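Local coordinates for protein cytochrome P450 (Novosphingobium aromaticivorans, PDB 3OFT) that is a haem-binding monomer of the cytochrome P450 family, holding protoporphyrin IX with its iron and a molecule of (2R,5R)-hexane-2,5-diol in adjoining pockets, at residues L72-G77 with A282-A287; V288-V291 with V296-R299; F17-V22 with A28-L33; P37-S42 with G54-E59. All blocks are in the same frame, centred on the assembly; numbering follows the deposited sequence.

Contacts 1 and 4 both reach the mixed sheet of the P450 fold, contact 1 through strand 282-287 and contact 4 through strand 39-42, with centres about 16 Å apart. Contact 1 lies at the haem and the diol. Contact 2 follows directly along the chain, and Ala287 CB packs on Ile298 CG2 at 3.8 Å where the two meet. Contact 2 touches contact 4 in turn, Val296 CG2 lying 3.6 Å from Leu39 CD2. Contact 1 also meets contact 3, where Phe17 CZ is 3.5 Å from Thr75 OG1. The side chain of Trp30 in contact 3 stays about 10 Å from the diol.

Contact 1 (L72-G77 with A282-A287). With HEM (protoporphyrin IX containing Fe), chain D; HX2 ((2R,5R)-hexane-2,5-diol), chain E.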
loop_
_atom_site.group_PDB
_atom_site.type_symbol
_atom_site.label_atom_id
_atom_site.label_comp_id
_atom_site.label_asym_id
_atom_site.label_seq_id
_atom_site.Cartn_x
_atom_site.Cartn_y
_atom_site.Cartn_z
ATOM N N LEU A 72 -13.329 -7.059 2.244
ATOM C CA LEU A 72 -12.241 -6.546 1.367
ATOM C C LEU A 72 -12.506 -5.152 0.795
ATOM O O LEU A 72 -11.629 -4.294 0.826
ATOM C CB LEU A 72 -11.848 -7.511 0.227
ATOM C CG LEU A 72 -10.661 -7.136 -0.698
ATOM C CD1 LEU A 72 -9.376 -7.113 0.129
ATOM C CD2 LEU A 72 -10.485 -8.121 -1.854
ATOM N N ALA A 73 -13.702 -4.952 0.246
ATOM C CA ALA A 73 -13.986 -3.723 -0.457
ATOM C C ALA A 73 -15.449 -3.416 -0.437
ATOM O O ALA A 73 -16.305 -4.326 -0.218
ATOM C CB ALA A 73 -13.484 -3.779 -1.899
ATOM N N VAL A 74 -15.765 -2.147 -0.691
ATOM C CA VAL A 74 -17.161 -1.766 -0.885
ATOM C C VAL A 74 -17.783 -2.247 -2.222
ATOM O O VAL A 74 -19.009 -2.288 -2.343
ATOM C CB VAL A 74 -17.402 -0.232 -0.663
ATOM C CG1 VAL A 74 -16.933 0.178 0.761
ATOM C CG2 VAL A 74 -16.721 0.566 -1.727
ATOM N N THR A 75 -16.962 -2.609 -3.210
ATOM C CA THR A 75 -17.473 -3.193 -4.462
ATOM C C THR A 75 -17.932 -4.614 -4.209
ATOM O O THR A 75 -17.116 -5.432 -3.778
ATOM C CB THR A 75 -16.361 -3.265 -5.492
ATOM O OG1 THR A 75 -15.661 -2.032 -5.497
ATOM C CG2 THR A 75 -16.914 -3.517 -6.866
ATOM N N PRO A 76 -19.224 -4.940 -4.494
ATOM C CA PRO A 76 -19.697 -6.289 -4.188
ATOM C C PRO A 76 -18.965 -7.340 -5.010
ATOM O O PRO A 76 -18.641 -7.108 -6.178
ATOM C CB PRO A 76 -21.182 -6.258 -4.586
ATOM C CG PRO A 76 -21.552 -4.812 -4.585
ATOM C CD PRO A 76 -20.319 -4.081 -5.014
ATOM N N GLY A 77 -18.727 -8.490 -4.382
ATOM C CA GLY A 77 -18.111 -9.623 -5.039
ATOM C C GLY A 77 -16.586 -9.690 -5.064
ATOM O O GLY A 77 -16.034 -10.747 -5.367
ATOM N N ALA A 282 -6.461 3.095 1.920
ATOM C CA ALA A 282 -7.724 3.036 2.686
ATOM C C ALA A 282 -8.230 1.616 2.670
ATOM O O ALA A 282 -7.962 0.879 1.686
ATOM C CB ALA A 282 -8.816 4.005 2.093
ATOM N N VAL A 283 -8.924 1.210 3.748
ATOM C CA VAL A 283 -9.421 -0.161 3.856
ATOM C C VAL A 283 -10.903 -0.203 4.173
ATOM O O VAL A 283 -11.475 0.774 4.701
ATOM C CB VAL A 283 -8.669 -0.988 4.927
ATOM C CG1 VAL A 283 -7.169 -1.076 4.583
ATOM C CG2 VAL A 283 -8.937 -0.429 6.370
ATOM N N SER A 284 -11.506 -1.359 3.915
ATOM C CA SER A 284 -12.938 -1.563 4.245
ATOM C C SER A 284 -13.112 -2.558 5.383
ATOM O O SER A 284 -12.260 -3.443 5.578
ATOM C CB SER A 284 -13.694 -2.078 3.008
ATOM O OG SER A 284 -13.624 -1.156 1.928
ATOM N N ARG A 285 -14.196 -2.418 6.155
ATOM C CA ARG A 285 -14.552 -3.446 7.144
ATOM C C ARG A 285 -16.039 -3.668 7.076
ATOM O O ARG A 285 -16.761 -2.765 6.674
ATOM C CB ARG A 285 -14.250 -2.942 8.579
ATOM C CG ARG A 285 -12.746 -2.625 8.878
ATOM C CD ARG A 285 -11.948 -3.931 8.838
ATOM N NE ARG A 285 -10.575 -3.738 9.352
ATOM C CZ ARG A 285 -9.492 -3.733 8.599
ATOM N NH1 ARG A 285 -9.542 -3.879 7.270
ATOM N NH2 ARG A 285 -8.309 -3.618 9.194
ATOM N N ASN A 286 -16.511 -4.835 7.525
ATOM C CA ASN A 286 -17.945 -5.037 7.641
ATOM C C ASN A 286 -18.229 -5.315 9.103
ATOM O O ASN A 286 -17.556 -6.118 9.746
ATOM C CB ASN A 286 -18.444 -6.194 6.719
ATOM C CG ASN A 286 -17.688 -7.504 6.935
ATOM O OD1 ASN A 286 -16.481 -7.628 6.644
ATOM N ND2 ASN A 286 -18.406 -8.519 7.401
ATOM N N ALA A 287 -19.230 -4.643 9.639
ATOM C CA ALA A 287 -19.552 -4.846 11.038
ATOM C C ALA A 287 -20.133 -6.248 11.293
ATOM O O ALA A 287 -21.066 -6.684 10.606
ATOM C CB ALA A 287 -20.490 -3.757 11.529
HETATM C CHA HEM D . -1.509 -5.241 5.163
HETATM C CHB HEM D . -0.079 -0.865 3.581
HETATM C CHC HEM D . 3.742 -2.912 1.457
HETATM C CHD HEM D . 1.775 -7.247 2.122
HETATM C C1A HEM D . -1.396 -3.877 4.967
HETATM C C2A HEM D . -2.256 -2.889 5.575
HETATM C C3A HEM D . -1.888 -1.681 5.163
HETATM C C4A HEM D . -0.776 -1.856 4.226
HETATM C CMA HEM D . -2.597 -0.362 5.560
HETATM C CAA HEM D . -3.394 -3.186 6.594
HETATM C CBA HEM D . -4.623 -3.589 5.810
HETATM C CGA HEM D . -5.835 -3.798 6.706
HETATM O O1A HEM D . -6.891 -4.269 6.177
HETATM O O2A HEM D . -5.817 -3.516 7.945
HETATM C C1B HEM D . 1.102 -1.019 2.869
HETATM C C2B HEM D . 1.917 0.043 2.337
HETATM C C3B HEM D . 2.978 -0.549 1.752
HETATM C C4B HEM D . 2.842 -1.984 1.907
HETATM C CMB HEM D . 1.577 1.539 2.462
HETATM C CAB HEM D . 4.172 0.031 0.988
HETATM C CBB HEM D . 4.319 1.344 0.731
HETATM C C1C HEM D . 3.599 -4.268 1.423
HETATM C C2C HEM D . 4.555 -5.239 0.908
HETATM C C3C HEM D . 3.963 -6.455 1.079
HETATM C C4C HEM D . 2.710 -6.279 1.777
HETATM C CMC HEM D . 5.929 -4.885 0.255
HETATM C CAC HEM D . 4.477 -7.880 0.761
HETATM C CBC HEM D . 5.295 -8.137 -0.254
HETATM C C1D HEM D . 0.756 -7.117 3.009
HETATM C C2D HEM D . -0.035 -8.233 3.507
HETATM C C3D HEM D . -1.017 -7.604 4.479
HETATM C C4D HEM D . -0.781 -6.187 4.459
HETATM C CMD HEM D . 0.139 -9.756 3.165
HETATM C CAD HEM D . -2.075 -8.407 5.290
HETATM C CBD HEM D . -1.518 -8.510 6.720
HETATM C CGD HEM D . -2.641 -9.128 7.560
HETATM O O1D HEM D . -3.820 -9.149 7.151
HETATM O O2D HEM D . -2.390 -9.567 8.687
HETATM N NA HEM D . -0.478 -3.205 4.157
HETATM N NB HEM D . 1.733 -2.221 2.622
HETATM N NC HEM D . 2.523 -4.940 1.980
HETATM N ND HEM D . 0.276 -5.939 3.569
HETATM FE FE HEM D . 1.056 -4.078 3.144
HETATM C C1 HX2 E . -8.105 -3.606 -0.644
HETATM O O1 HX2 E . -8.601 -1.428 0.356
HETATM C C2 HX2 E . -7.554 -2.234 -0.229
HETATM O O2 HX2 E . -2.880 -3.778 0.194
HETATM C C3 HX2 E . -6.317 -2.309 0.669
HETATM C C4 HX2 E . -5.184 -3.149 0.055
HETATM C C5 HX2 E . -3.830 -2.858 0.717
HETATM C C6 HX2 E . -3.922 -3.055 2.244
HETATM O O HOH W 1 -9.777 -3.283 2.562
HETATM O O HOH W 2 -11.425 -1.500 0.213
HETATM O O HOH W 3 -11.043 -5.929 4.439
HETATM O O HOH W 4 -0.302 -4.160 1.178
#
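Ser284, on a strand of the mixed sheet of the P450 fold, presses its side chain against the backbone of Leu72, Ala73 and Val74, in the loop leading to helix 78-82. Its CB rests 3.7 Å from Leu72 O and close to Ala73 CA. Beyond it OG, anti to the carbonyl carbon (chi1 -60°), lies beside Ala73 CA and 3.5 Å from Val74 N, with Val74 CG1 as an apolar neighbour. No direct hydrogen bond joins the segments; water does so instead. One water bridges Leu72 O and Ser284 OG, a second bridges Leu72 O and Ser284 N, and both also bond O1 of the hexanediol. O1 donates to Ala282 O at 2.7 Å, while Leu72 CD1 packs on the diol's C1 at 3.8 Å. At the diol's other end, O2 bonds the water bound to the haem iron. Arg285 turns to the haem, and the haem propionate lies in plane at the guanidinium edge: NH1 donates to O1A at 2.9 Å and NH2 to O2A at 2.8 Å. NH1 also donates to Ser284 O at 3.2 Å, from above the carbonyl plane (41° out of it).

Contact 2 (V288-V291 with V296-R299)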
loop_
_atom_site.group_PDB
_atom_site.type_symbol
_atom_site.label_atom_id
_atom_site.label_comp_id
_atom_site.label_asym_id
_atom_site.label_seq_id
_atom_site.Cartn_x
_atom_site.Cartn_y
_atom_site.Cartn_z
ATOM N N VAL A 288 -19.574 -6.956 12.275
ATOM C CA VAL A 288 -20.138 -8.258 12.745
ATOM C C VAL A 288 -20.798 -8.207 14.156
ATOM O O VAL A 288 -21.372 -9.223 14.642
ATOM C CB VAL A 288 -19.110 -9.416 12.670
ATOM C CG1 VAL A 288 -18.766 -9.747 11.204
ATOM C CG2 VAL A 288 -17.873 -9.063 13.485
ATOM N N ALA A 289 -20.679 -7.042 14.798
ATOM C CA ALA A 289 -21.379 -6.678 16.045
ATOM C C ALA A 289 -21.661 -5.194 15.918
ATOM O O ALA A 289 -20.954 -4.517 15.185
ATOM C CB ALA A 289 -20.497 -6.941 17.267
ATOM N N ASP A 290 -22.666 -4.667 16.626
ATOM C CA ASP A 290 -22.900 -3.207 16.608
ATOM C C ASP A 290 -21.709 -2.499 17.262
ATOM O O ASP A 290 -21.092 -3.043 18.206
ATOM C CB ASP A 290 -24.177 -2.820 17.364
ATOM C CG ASP A 290 -25.466 -3.351 16.703
ATOM O OD1 ASP A 290 -25.463 -3.800 15.529
ATOM O OD2 ASP A 290 -26.517 -3.293 17.380
ATOM N N VAL A 291 -21.377 -1.308 16.762
ATOM C CA VAL A 291 -20.219 -0.551 17.269
ATOM C C VAL A 291 -20.625 0.901 17.416
ATOM O O VAL A 291 -20.917 1.577 16.426
ATOM C CB VAL A 291 -18.970 -0.587 16.293
ATOM C CG1 VAL A 291 -17.846 0.367 16.791
ATOM C CG2 VAL A 291 -18.442 -1.989 16.111
ATOM N N VAL A 296 -22.732 7.768 17.073
ATOM C CA VAL A 296 -23.669 6.983 16.266
ATOM C C VAL A 296 -23.360 5.506 16.487
ATOM O O VAL A 296 -22.430 5.175 17.235
ATOM C CB VAL A 296 -23.648 7.329 14.753
ATOM C CG1 VAL A 296 -24.181 8.748 14.497
ATOM C CG2 VAL A 296 -22.237 7.116 14.131
ATOM N N THR A 297 -24.164 4.633 15.880
ATOM C CA THR A 297 -23.987 3.194 15.985
ATOM C C THR A 297 -23.866 2.623 14.584
ATOM O O THR A 297 -24.796 2.702 13.763
ATOM C CB THR A 297 -25.177 2.488 16.661
ATOM O OG1 THR A 297 -25.346 3.007 17.980
ATOM C CG2 THR A 297 -24.960 0.957 16.742
ATOM N N ILE A 298 -22.708 2.035 14.327
ATOM C CA ILE A 298 -22.531 1.234 13.140
ATOM C C ILE A 298 -23.230 -0.097 13.447
ATOM O O ILE A 298 -22.913 -0.743 14.428
ATOM C CB ILE A 298 -21.019 1.029 12.843
ATOM C CG1 ILE A 298 -20.357 2.384 12.558
ATOM C CG2 ILE A 298 -20.846 0.034 11.677
ATOM C CD1 ILE A 298 -18.844 2.391 12.629
ATOM N N ARG A 299 -24.193 -0.495 12.635
ATOM C CA ARG A 299 -24.945 -1.745 12.866
ATOM C C ARG A 299 -24.326 -2.924 12.163
ATOM O O ARG A 299 -23.766 -2.764 11.064
ATOM C CB ARG A 299 -26.388 -1.598 12.339
ATOM C CG ARG A 299 -27.206 -0.534 13.099
ATOM C CD ARG A 299 -28.690 -0.567 12.688
ATOM N NE ARG A 299 -29.334 -1.794 13.143
ATOM C CZ ARG A 299 -30.541 -2.205 12.764
ATOM N NH1 ARG A 299 -31.261 -1.491 11.906
ATOM N NH2 ARG A 299 -31.027 -3.350 13.250
HETATM O O HOH W 5 -27.749 -4.258 14.541
HETATM O O HOH W 6 -28.700 -1.918 16.284
#
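A two-stranded antiparallel hairpin, made by strands 291-293 and 296-298, is held at its open end by the hydrogen-bonded pair Val291 and Ile298. Val291 N donates to Ile298 O at 2.9 Å, arriving in the carbonyl plane. The return bond, from Ile298 N to Val291 O, is 2.8 Å long, with the donor tilted 30° from the carbonyl plane of Val291. Two CA-H...O contacts flank the pair: Asp290 CA approaches Ile298 O at 3.3 Å, and Thr297 CA approaches Val291 O. The side chains of Val291 and Ile298 leave on the same face of the small sheet, their CB atoms 4.3 Å apart.

Diagonally across the pair, Asp290 and Thr297 meet through apolar atoms, CB of the aspartate lying 3.9 Å from CG2 of the threonine. With CG2 anti to its backbone N, Thr297 offers this methyl to Asp290, while its hydroxyl OG1 bonds Asp292 OD1. The carboxylate of Asp290 bends over the start of Arg299, OD1 standing 3.4 Å from Arg299 CA and taking a hydrogen bond from Lys300 N. It makes no direct salt bridge with Arg299, since OD1 and NE are 5.0 Å apart. Water fills the interval: one molecule donates to OD1 and accepts from NE, and another donates to OD2 with a weak bond from NE. This polar edge lies at the surface.

On the buried side, Ile298 and Val296 pack against Leu39 of strand 39-42 and Trp49 of strand 48-51, while Val291 leans on Leu67 of strand 67-68.

Contact 3 (F17-V22 with A28-L33); sequences FNPPGV and AAWKTL
Ala29 points its methyl from the helix straight into the turn formed by Pro19, Pro20, Gly21 and Val22, and Pro19 and Val22 close around that methyl. CB lies 3.3 Å from Pro20 O and 3.6 Å from Val22 N, so it sits against the peptide groups of the turn as well as against side chains. Pro19 meets it with CB at 3.9 Å, and Val22 brings its own CB to a similar distance.

The ring of Pro19 also reaches Trp30. Their side chains cross obliquely, with Pro19 CG 3.8 Å from NE1 and a little farther from CE2 of the indole. The end of the Trp30 side chain swings nearer to the turn than its CB direction would suggest, which lets the pyrrole part of the indole take this contact.

The turn from Pro19 to Val22 is a type II beta turn, closed by a hydrogen bond from Val22 N to Pro19 O of 2.9 Å. Gly21 occupies its third position with a positive phi of 80°, as glycine commonly adopts at this position of a type II turn. Polar linkage across the contact comes from a water that donates both to Pro20 O and to Ala29 O. Ala29 O additionally accepts from Thr32 OG1 at 2.8 Å.

Past the turn, the Trp30 indole is buried among Phe14 and Tyr26, Ile50 of strand 48-51, Tyr305 and Pro307 of strand 303-307, and Val309 and Leu310 of helix 309-312, thereby joining helix 26-31 to the mixed sheet.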
loop_
_atom_site.group_PDB
_atom_site.type_symbol
_atom_site.label_atom_id
_atom_site.label_comp_id
_atom_site.label_asym_id
_atom_site.label_seq_id
_atom_site.Cartn_x
_atom_site.Cartn_y
_atom_site.Cartn_z
ATOM N N PHE A 17 -13.900 6.332 -4.786
ATOM C CA PHE A 17 -13.160 6.059 -6.009
ATOM C C PHE A 17 -12.774 7.317 -6.787
ATOM O O PHE A 17 -11.844 7.271 -7.579
ATOM C CB PHE A 17 -13.897 5.031 -6.899
ATOM C CG PHE A 17 -14.077 3.693 -6.232
ATOM C CD1 PHE A 17 -12.999 2.833 -6.065
ATOM C CD2 PHE A 17 -15.326 3.303 -5.737
ATOM C CE1 PHE A 17 -13.155 1.588 -5.444
ATOM C CE2 PHE A 17 -15.491 2.061 -5.100
ATOM C CZ PHE A 17 -14.412 1.200 -4.958
ATOM N N ASN A 18 -13.501 8.418 -6.599
ATOM C CA ASN A 18 -13.111 9.686 -7.216
ATOM C C ASN A 18 -13.453 10.880 -6.332
ATOM O O ASN A 18 -14.405 11.613 -6.601
ATOM C CB ASN A 18 -13.552 9.862 -8.696
ATOM C CG ASN A 18 -14.728 8.996 -9.100
ATOM O OD1 ASN A 18 -14.603 7.784 -9.306
ATOM N ND2 ASN A 18 -15.884 9.627 -9.270
ATOM N N PRO A 19 -12.691 11.063 -5.241
ATOM C CA PRO A 19 -12.960 12.220 -4.391
ATOM C C PRO A 19 -12.821 13.535 -5.192
ATOM O O PRO A 19 -11.963 13.642 -6.080
ATOM C CB PRO A 19 -11.901 12.100 -3.295
ATOM C CG PRO A 19 -11.562 10.617 -3.255
ATOM C CD PRO A 19 -11.630 10.194 -4.693
ATOM N N PRO A 20 -13.706 14.510 -4.944
ATOM C CA PRO A 20 -13.624 15.776 -5.706
ATOM C C PRO A 20 -12.241 16.448 -5.585
ATOM O O PRO A 20 -11.734 16.610 -4.482
ATOM C CB PRO A 20 -14.719 16.621 -5.049
ATOM C CG PRO A 20 -15.786 15.537 -4.699
ATOM C CD PRO A 20 -14.914 14.457 -4.099
ATOM N N GLY A 21 -11.626 16.799 -6.709
ATOM C CA GLY A 21 -10.282 17.396 -6.677
ATOM C C GLY A 21 -9.140 16.389 -6.512
ATOM O O GLY A 21 -7.972 16.789 -6.470
ATOM N N VAL A 22 -9.447 15.087 -6.439
ATOM C CA VAL A 22 -8.390 14.068 -6.258
ATOM C C VAL A 22 -7.337 14.078 -7.363
ATOM O O VAL A 22 -6.181 13.769 -7.111
ATOM C CB VAL A 22 -8.953 12.633 -6.101
ATOM C CG1 VAL A 22 -9.438 12.063 -7.431
ATOM C CG2 VAL A 22 -7.882 11.680 -5.487
ATOM N N ALA A 28 -5.406 16.731 -0.280
ATOM C CA ALA A 28 -6.381 17.795 -0.083
ATOM C C ALA A 28 -7.825 17.246 -0.302
ATOM O O ALA A 28 -8.752 17.619 0.430
ATOM C CB ALA A 28 -6.089 18.946 -1.047
ATOM N N ALA A 29 -8.014 16.395 -1.311
ATOM C CA ALA A 29 -9.365 15.835 -1.612
ATOM C C ALA A 29 -10.002 15.096 -0.418
ATOM O O ALA A 29 -11.186 15.272 -0.130
ATOM C CB ALA A 29 -9.337 14.947 -2.860
ATOM N N TRP A 30 -9.217 14.259 0.255
ATOM C CA TRP A 30 -9.651 13.551 1.454
ATOM C C TRP A 30 -9.802 14.459 2.660
ATOM O O TRP A 30 -10.757 14.329 3.435
ATOM C CB TRP A 30 -8.644 12.437 1.753
ATOM C CG TRP A 30 -9.018 11.209 1.013
ATOM C CD1 TRP A 30 -8.489 10.734 -0.179
ATOM C CD2 TRP A 30 -10.068 10.323 1.375
ATOM N NE1 TRP A 30 -9.160 9.575 -0.550
ATOM C CE2 TRP A 30 -10.126 9.301 0.389
ATOM C CE3 TRP A 30 -10.972 10.286 2.454
ATOM C CZ2 TRP A 30 -11.043 8.223 0.471
ATOM C CZ3 TRP A 30 -11.895 9.234 2.515
ATOM C CH2 TRP A 30 -11.915 8.219 1.540
ATOM N N LYS A 31 -8.872 15.395 2.807
ATOM C CA LYS A 31 -8.915 16.309 3.947
ATOM C C LYS A 31 -10.131 17.244 4.001
ATOM O O LYS A 31 -10.417 17.794 5.067
ATOM C CB LYS A 31 -7.605 17.119 4.071
ATOM C CG LYS A 31 -6.482 16.269 4.692
ATOM C CD LYS A 31 -5.178 17.044 4.871
ATOM C CE LYS A 31 -5.277 18.050 6.018
ATOM N NZ LYS A 31 -3.954 18.230 6.739
ATOM N N THR A 32 -10.845 17.398 2.890
ATOM C CA THR A 32 -12.122 18.131 2.901
ATOM C C THR A 32 -13.065 17.560 3.966
ATOM O O THR A 32 -13.875 18.308 4.556
ATOM C CB THR A 32 -12.854 18.082 1.565
ATOM O OG1 THR A 32 -13.155 16.711 1.235
ATOM C CG2 THR A 32 -12.005 18.685 0.475
ATOM N N LEU A 33 -12.943 16.257 4.240
ATOM C CA LEU A 33 -13.818 15.611 5.214
ATOM C C LEU A 33 -13.552 16.014 6.665
ATOM O O LEU A 33 -14.391 15.797 7.521
ATOM C CB LEU A 33 -13.773 14.065 5.095
ATOM C CG LEU A 33 -14.394 13.415 3.853
ATOM C CD1 LEU A 33 -14.242 11.880 3.966
ATOM C CD2 LEU A 33 -15.876 13.790 3.737
HETATM O O HOH W 7 -13.168 16.287 -2.182
#

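Contact 4 (P37-S42 with G54-E59); sequences PGLVWS and GDVVRE
Val56 holds CG1 anti to its backbone N (chi1 -180°) and CG2 anti to its carbonyl carbon, a setting that spreads both methyls around the carbonyl oxygen of Gly38. CB and CG1 each stand 3.7 Å from Gly38 O, and CG2 is only slightly farther away, so the whole branched end of the valine straddles this one atom. Leu39 adds a looser touch. With CG anti to the backbone N (chi1 -170°) and chi2 of 48° setting the branch, its CD1 comes 4.4 Å from Val56 CG1.

The contact joins the residue before strand 39-42, which lies next to the outermost strand 11-12 of the mixed sheet, and the strand's first residue to the first turn of helix 54-62. Between them the chain runs through strand 48-51, the antiparallel partner of 39-42, to which Gly38 is tied by a backbone hydrogen bond with Ala52. The helix is therefore folded back against the start of the hairpin that precedes it. Gly38, having no side chain, meets Val56 through its carbonyl.

Leu39 also packs on Trp49 of strand 48-51 and on Ala293, so Val56 meets the margin of a larger apolar cluster. Chemically the contact is a van der Waals one. No hydrogen bond or charge pair crosses between the two segments, and the contact rests on the apolar surfaces of Val56 and Leu39 and on Gly38 O.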
loop_
_atom_site.group_PDB
_atom_site.type_symbol
_atom_site.label_atom_id
_atom_site.label_comp_id
_atom_site.label_asym_id
_atom_site.label_seq_id
_atom_site.Cartn_x
_atom_site.Cartn_y
_atom_site.Cartn_z
ATOM N N PRO A 37 -18.574 16.071 10.181
ATOM C CA PRO A 37 -18.652 15.068 11.237
ATOM C C PRO A 37 -17.526 13.997 11.115
ATOM O O PRO A 37 -17.048 13.726 10.009
ATOM C CB PRO A 37 -20.036 14.443 11.024
ATOM C CG PRO A 37 -20.826 15.477 10.233
ATOM C CD PRO A 37 -19.810 16.151 9.379
ATOM N N GLY A 38 -17.106 13.438 12.242
ATOM C CA GLY A 38 -16.004 12.475 12.282
ATOM C C GLY A 38 -16.362 11.088 11.784
ATOM O O GLY A 38 -15.489 10.223 11.677
ATOM N N LEU A 39 -17.649 10.868 11.511
ATOM C CA LEU A 39 -18.145 9.594 10.940
ATOM C C LEU A 39 -19.358 9.937 10.105
ATOM O O LEU A 39 -20.345 10.463 10.652
ATOM C CB LEU A 39 -18.483 8.587 12.053
ATOM C CG LEU A 39 -18.804 7.123 11.766
ATOM C CD1 LEU A 39 -17.797 6.464 10.819
ATOM C CD2 LEU A 39 -18.845 6.335 13.102
ATOM N N VAL A 40 -19.252 9.744 8.787
ATOM C CA VAL A 40 -20.289 10.161 7.817
ATOM C C VAL A 40 -20.806 8.931 7.065
ATOM O O VAL A 40 -20.125 7.888 7.015
ATOM C CB VAL A 40 -19.789 11.282 6.818
ATOM C CG1 VAL A 40 -19.550 12.595 7.553
ATOM C CG2 VAL A 40 -18.517 10.881 6.050
ATOM N N TRP A 41 -22.017 9.019 6.522
ATOM C CA TRP A 41 -22.590 7.929 5.734
ATOM C C TRP A 41 -22.643 8.409 4.320
ATOM O O TRP A 41 -23.346 9.369 4.048
ATOM C CB TRP A 41 -24.025 7.633 6.177
ATOM C CG TRP A 41 -24.736 6.625 5.299
ATOM C CD1 TRP A 41 -25.587 6.888 4.258
ATOM C CD2 TRP A 41 -24.656 5.202 5.411
ATOM N NE1 TRP A 41 -26.046 5.694 3.706
ATOM C CE2 TRP A 41 -25.494 4.651 4.407
ATOM C CE3 TRP A 41 -23.982 4.334 6.287
ATOM C CZ2 TRP A 41 -25.663 3.278 4.244
ATOM C CZ3 TRP A 41 -24.156 2.958 6.123
ATOM C CH2 TRP A 41 -25.000 2.451 5.111
ATOM N N SER A 42 -21.917 7.759 3.403
ATOM C CA SER A 42 -21.978 8.168 2.005
ATOM C C SER A 42 -23.065 7.357 1.337
ATOM O O SER A 42 -23.184 6.160 1.577
ATOM C CB SER A 42 -20.647 7.955 1.266
ATOM O OG SER A 42 -20.813 8.185 -0.124
ATOM N N GLY A 54 -9.304 11.668 12.729
ATOM C CA GLY A 54 -8.196 10.812 13.115
ATOM C C GLY A 54 -8.496 9.793 14.182
ATOM O O GLY A 54 -8.142 8.636 14.034
ATOM N N ASP A 55 -9.098 10.218 15.288
ATOM C CA ASP A 55 -9.307 9.286 16.401
ATOM C C ASP A 55 -10.294 8.166 16.053
ATOM O O ASP A 55 -10.143 7.048 16.532
ATOM C CB ASP A 55 -9.789 9.995 17.678
ATOM C CG ASP A 55 -11.064 10.773 17.466
ATOM O OD1 ASP A 55 -11.074 11.650 16.593
ATOM O OD2 ASP A 55 -12.070 10.533 18.171
ATOM N N VAL A 56 -11.271 8.471 15.194
ATOM C CA VAL A 56 -12.263 7.495 14.736
ATOM C C VAL A 56 -11.607 6.486 13.795
ATOM O O VAL A 56 -11.774 5.288 13.966
ATOM C CB VAL A 56 -13.484 8.207 14.062
ATOM C CG1 VAL A 56 -14.513 7.174 13.593
ATOM C CG2 VAL A 56 -14.137 9.177 15.082
ATOM N N VAL A 57 -10.818 6.979 12.831
ATOM C CA VAL A 57 -10.065 6.103 11.890
ATOM C C VAL A 57 -9.248 5.153 12.688
ATOM O O VAL A 57 -9.310 3.912 12.494
ATOM C CB VAL A 57 -9.084 6.900 10.977
ATOM C CG1 VAL A 57 -8.200 5.927 10.100
ATOM C CG2 VAL A 57 -9.860 7.815 10.058
ATOM N N ARG A 58 -8.471 5.716 13.623
ATOM C CA ARG A 58 -7.555 4.887 14.410
ATOM C C ARG A 58 -8.282 3.822 15.294
ATOM O O ARG A 58 -7.847 2.644 15.384
ATOM C CB ARG A 58 -6.633 5.785 15.248
ATOM C CG ARG A 58 -5.627 5.042 16.041
ATOM C CD ARG A 58 -4.505 4.536 15.166
ATOM N NE ARG A 58 -3.414 4.016 16.006
ATOM C CZ ARG A 58 -2.165 3.817 15.586
ATOM N NH1 ARG A 58 -1.845 4.089 14.337
ATOM N NH2 ARG A 58 -1.254 3.322 16.413
ATOM N N GLU A 59 -9.369 4.214 15.945
ATOM C CA GLU A 59 -10.107 3.305 16.825
ATOM C C GLU A 59 -10.805 2.179 16.055
ATOM O O GLU A 59 -10.756 1.009 16.443
ATOM C CB GLU A 59 -11.090 4.049 17.742
ATOM C CG GLU A 59 -12.402 4.502 17.089
ATOM C CD GLU A 59 -13.444 5.012 18.084
ATOM O OE1 GLU A 59 -14.433 5.627 17.618
ATOM O OE2 GLU A 59 -13.269 4.806 19.309
#